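Local coordinates for protein BT_4661 (PDB 4AK2) that binds heparin-type sulfated glycans at the bacterial cell surface, this chain being its C-terminal ligand-binding part, at residues 60-65 with 91-96. Numbering follows the deposited sequence. Where two conformers were deposited one is given.
Sequences ELKHNP and MVMVTA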
ATOM      1  N   GLU A  60      -3.878  14.157   5.680  1.00 15.10           N
ATOM      2  CA  GLU A  60      -5.215  13.639   5.410  1.00 16.00           C
ATOM      3  C   GLU A  60      -5.199  12.133   5.541  1.00 15.05           C
ATOM      4  O   GLU A  60      -4.372  11.475   4.846  1.00 15.07           O
ATOM      5  CB  GLU A  60      -5.694  14.009   3.992  1.00 18.18           C
ATOM      6  CG  GLU A  60      -7.121  13.516   3.731  1.00 23.40           C
ATOM      7  CD  GLU A  60      -7.648  13.897   2.374  1.00 30.23           C
ATOM      8  OE1 GLU A  60      -6.860  14.191   1.467  1.00 32.29           O
ATOM      9  OE2 GLU A  60      -8.879  13.868   2.200  1.00 41.12           O
ATOM     10  N   LEU A  61      -6.000  11.553   6.422  1.00 15.42           N
ATOM     11  CA  LEU A  61      -6.130  10.106   6.487  1.00 14.73           C
ATOM     12  C   LEU A  61      -6.801   9.549   5.232  1.00 14.75           C
ATOM     13  O   LEU A  61      -7.878  10.017   4.823  1.00 18.06           O
ATOM     14  CB  LEU A  61      -6.904   9.705   7.751  1.00 15.90           C
ATOM     15  CG  LEU A  61      -7.092   8.245   8.163  1.00 16.21           C
ATOM     16  CD1 LEU A  61      -8.165   7.560   7.306  1.00 17.79           C
ATOM     17  CD2 LEU A  61      -5.780   7.472   8.102  1.00 18.93           C
ATOM     18  N   LYS A  62      -6.160   8.590   4.557  1.00 14.18           N
ATOM     19  CA  LYS A  62      -6.796   7.914   3.422  1.00 13.95           C
ATOM     20  C   LYS A  62      -7.354   6.553   3.768  1.00 15.40           C
ATOM     21  O   LYS A  62      -8.503   6.251   3.446  1.00 16.27           O
ATOM     22  CB  LYS A  62      -5.829   7.785   2.226  1.00 16.35           C
ATOM     23  CG  LYS A  62      -5.293   9.133   1.805  1.00 19.16           C
ATOM     24  CD  LYS A  62      -6.369  10.093   1.342  1.00 27.43           C
ATOM     25  CE  LYS A  62      -6.933   9.663   0.009  1.00 27.67           C
ATOM     26  NZ  LYS A  62      -7.623  10.820  -0.629  1.00 36.46           N
ATOM     27  N   HIS A  63      -6.570   5.724   4.439  1.00 14.32           N
ATOM     28  CA  HIS A  63      -6.990   4.367   4.771  1.00 14.87           C
ATOM     29  C   HIS A  63      -6.651   4.027   6.205  1.00 15.05           C
ATOM     30  O   HIS A  63      -5.557   4.336   6.663  1.00 14.28           O
ATOM     31  CB  HIS A  63      -6.346   3.349   3.807  1.00 13.58           C
ATOM     32  CG  HIS A  63      -7.039   2.011   3.873  1.00 13.25           C
ATOM     33  ND1 HIS A  63      -8.278   1.828   3.325  1.00 13.96           N
ATOM     34  CD2 HIS A  63      -6.722   0.838   4.524  1.00 14.36           C
ATOM     35  CE1 HIS A  63      -8.716   0.584   3.609  1.00 16.07           C
ATOM     36  NE2 HIS A  63      -7.758  -0.037   4.327  1.00 15.19           N
ATOM     37  N   ASN A  64      -7.565   3.428   6.998  1.00 16.89           N
ATOM     38  CA  ASN A  64      -8.903   2.949   6.623  1.00 18.04           C
ATOM     39  C   ASN A  64      -9.929   3.976   7.130  1.00 17.31           C
ATOM     40  O   ASN A  64      -9.978   4.286   8.338  1.00 17.44           O
ATOM     41  CB  ASN A  64      -9.119   1.597   7.331  1.00 20.18           C
ATOM     42  CG  ASN A  64     -10.426   0.913   6.970  1.00 20.06           C
ATOM     43  OD1 ASN A  64     -11.434   1.534   6.622  1.00 23.54           O
ATOM     44  ND2 ASN A  64     -10.403  -0.416   7.046  1.00 23.63           N
ATOM     45  N   PRO A  65     -10.735   4.531   6.216  1.00 21.12           N
ATOM     46  CA  PRO A  65     -11.621   5.596   6.642  1.00 22.93           C
ATOM     47  C   PRO A  65     -12.639   5.141   7.722  1.00 22.01           C
ATOM     48  O   PRO A  65     -13.141   5.984   8.470  1.00 25.92           O
ATOM     49  CB  PRO A  65     -12.303   6.028   5.326  1.00 25.19           C
ATOM     50  CG  PRO A  65     -12.236   4.802   4.464  1.00 26.15           C
ATOM     51  CD  PRO A  65     -10.932   4.151   4.806  1.00 21.98           C
ATOM     52  N   MET A  91      -2.844   4.373   5.464  1.00 12.69           N
ATOM     53  CA  MET A  91      -2.211   5.285   4.511  0.66 11.54           C
ATOM     54  C   MET A  91      -2.663   6.714   4.835  1.00 12.81           C
ATOM     55  O   MET A  91      -3.881   6.926   5.051  1.00 14.20           O
ATOM     56  CB  MET A  91      -2.624   4.897   3.096  0.66 12.41           C
ATOM     57  CG  MET A  91      -2.149   5.856   2.027  0.66 13.14           C
ATOM     58  SD  MET A  91      -2.960   5.452   0.462  0.66 14.00           S
ATOM     59  CE  MET A  91      -2.185   6.673  -0.592  0.66 15.72           C
ATOM     60  N   VAL A  92      -1.752   7.661   4.857  1.00 12.19           N
ATOM     61  CA  VAL A  92      -2.040   9.073   4.947  1.00 12.51           C
ATOM     62  C   VAL A  92      -1.429   9.791   3.747  1.00 12.59           C
ATOM     63  O   VAL A  92      -0.446   9.300   3.153  1.00 14.40           O
ATOM     64  CB  VAL A  92      -1.579   9.741   6.273  1.00 14.00           C
ATOM     65  CG1 VAL A  92      -2.128   8.998   7.491  1.00 16.70           C
ATOM     66  CG2 VAL A  92      -0.061   9.792   6.335  1.00 13.97           C
ATOM     67  N   MET A  93      -1.932  10.948   3.372  1.00 13.54           N
ATOM     68  CA  MET A  93      -1.265  11.878   2.479  1.00 13.61           C
ATOM     69  C   MET A  93      -0.772  13.067   3.298  1.00 12.99           C
ATOM     70  O   MET A  93      -1.576  13.718   3.992  1.00 14.18           O
ATOM     71  CB  MET A  93      -2.203  12.350   1.362  1.00 15.41           C
ATOM     72  CG  MET A  93      -2.552  11.278   0.343  1.00 17.30           C
ATOM     73  SD  MET A  93      -1.141  10.660  -0.650  1.00 17.86           S
ATOM     74  CE  MET A  93      -0.660  12.188  -1.425  1.00 19.79           C
ATOM     75  N   VAL A  94       0.548  13.318   3.231  1.00 13.12           N
ATOM     76  CA  VAL A  94       1.176  14.474   3.868  1.00 13.55           C
ATOM     77  C   VAL A  94       1.375  15.563   2.871  1.00 12.92           C
ATOM     78  O   VAL A  94       1.874  15.276   1.754  1.00 13.82           O
ATOM     79  CB  VAL A  94       2.486  14.117   4.559  1.00 12.67           C
ATOM     80  CG1 VAL A  94       3.160  15.365   5.107  1.00 13.74           C
ATOM     81  CG2 VAL A  94       2.219  13.092   5.632  1.00 14.55           C
ATOM     82  N   THR A  95       0.927  16.776   3.220  1.00 13.97           N
ATOM     83  CA  THR A  95       1.226  17.935   2.362  1.00 14.17           C
ATOM     84  C   THR A  95       2.153  18.870   3.105  1.00 14.83           C
ATOM     85  O   THR A  95       1.902  19.193   4.277  1.00 17.08           O
ATOM     86  CB  THR A  95      -0.074  18.665   1.962  1.00 16.65           C
ATOM     87  OG1 THR A  95      -0.899  17.747   1.249  1.00 17.20           O
ATOM     88  CG2 THR A  95       0.193  19.847   1.054  1.00 18.34           C
ATOM     89  N   ALA A  96       3.252  19.253   2.470  1.00 15.71           N
ATOM     90  CA  ALA A  96       4.138  20.279   3.004  1.00 15.35           C
ATOM     91  C   ALA A  96       4.104  21.503   2.114  1.00 14.63           C
ATOM     92  O   ALA A  96       4.228  21.375   0.885  1.00 17.13           O
ATOM     93  CB  ALA A  96       5.538  19.727   3.095  1.00 14.97           C
TER
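Lys62 lays the start of its aliphatic stem over Met93 of the neighbouring strand, its CG packing 3.8 Å from Met93 CG. Lys62 CG stands anti to the carbonyl carbon (chi1 -56°), and from there CG and CD pass at a slant over Met93 CG, while bends at chi2 and chi3 turn the rest of the chain away. Beneath this apolar cover the antiparallel pairing of edge strand 56-63 with strand 89-98 is shifted by one residue at a classic beta bulge, where Lys62 and His63 together face Met91. Met91 O is gripped twice, by Lys62 N at 2.9 Å, tilted 23° from the carbonyl plane, and by His63 N at 3.0 Å, in that plane on a lone pair. Met91 N returns a bond to His63 O, and Glu60 and Met93 pair regularly through two backbone bonds. On the sheet face opposite the methionines, the Leu61 and Val92 side chains cross at about a right angle, CD2 to CG1 at 4.0 Å. Past the bulge, a cis peptide leads into Asn64, which touches the bound sulfated glucosamine, while His63 ND1 bonds Tyr167 OH. One carbonyl thus serves two successive amides, and the extra residue is taken up with both bulge amides satisfied.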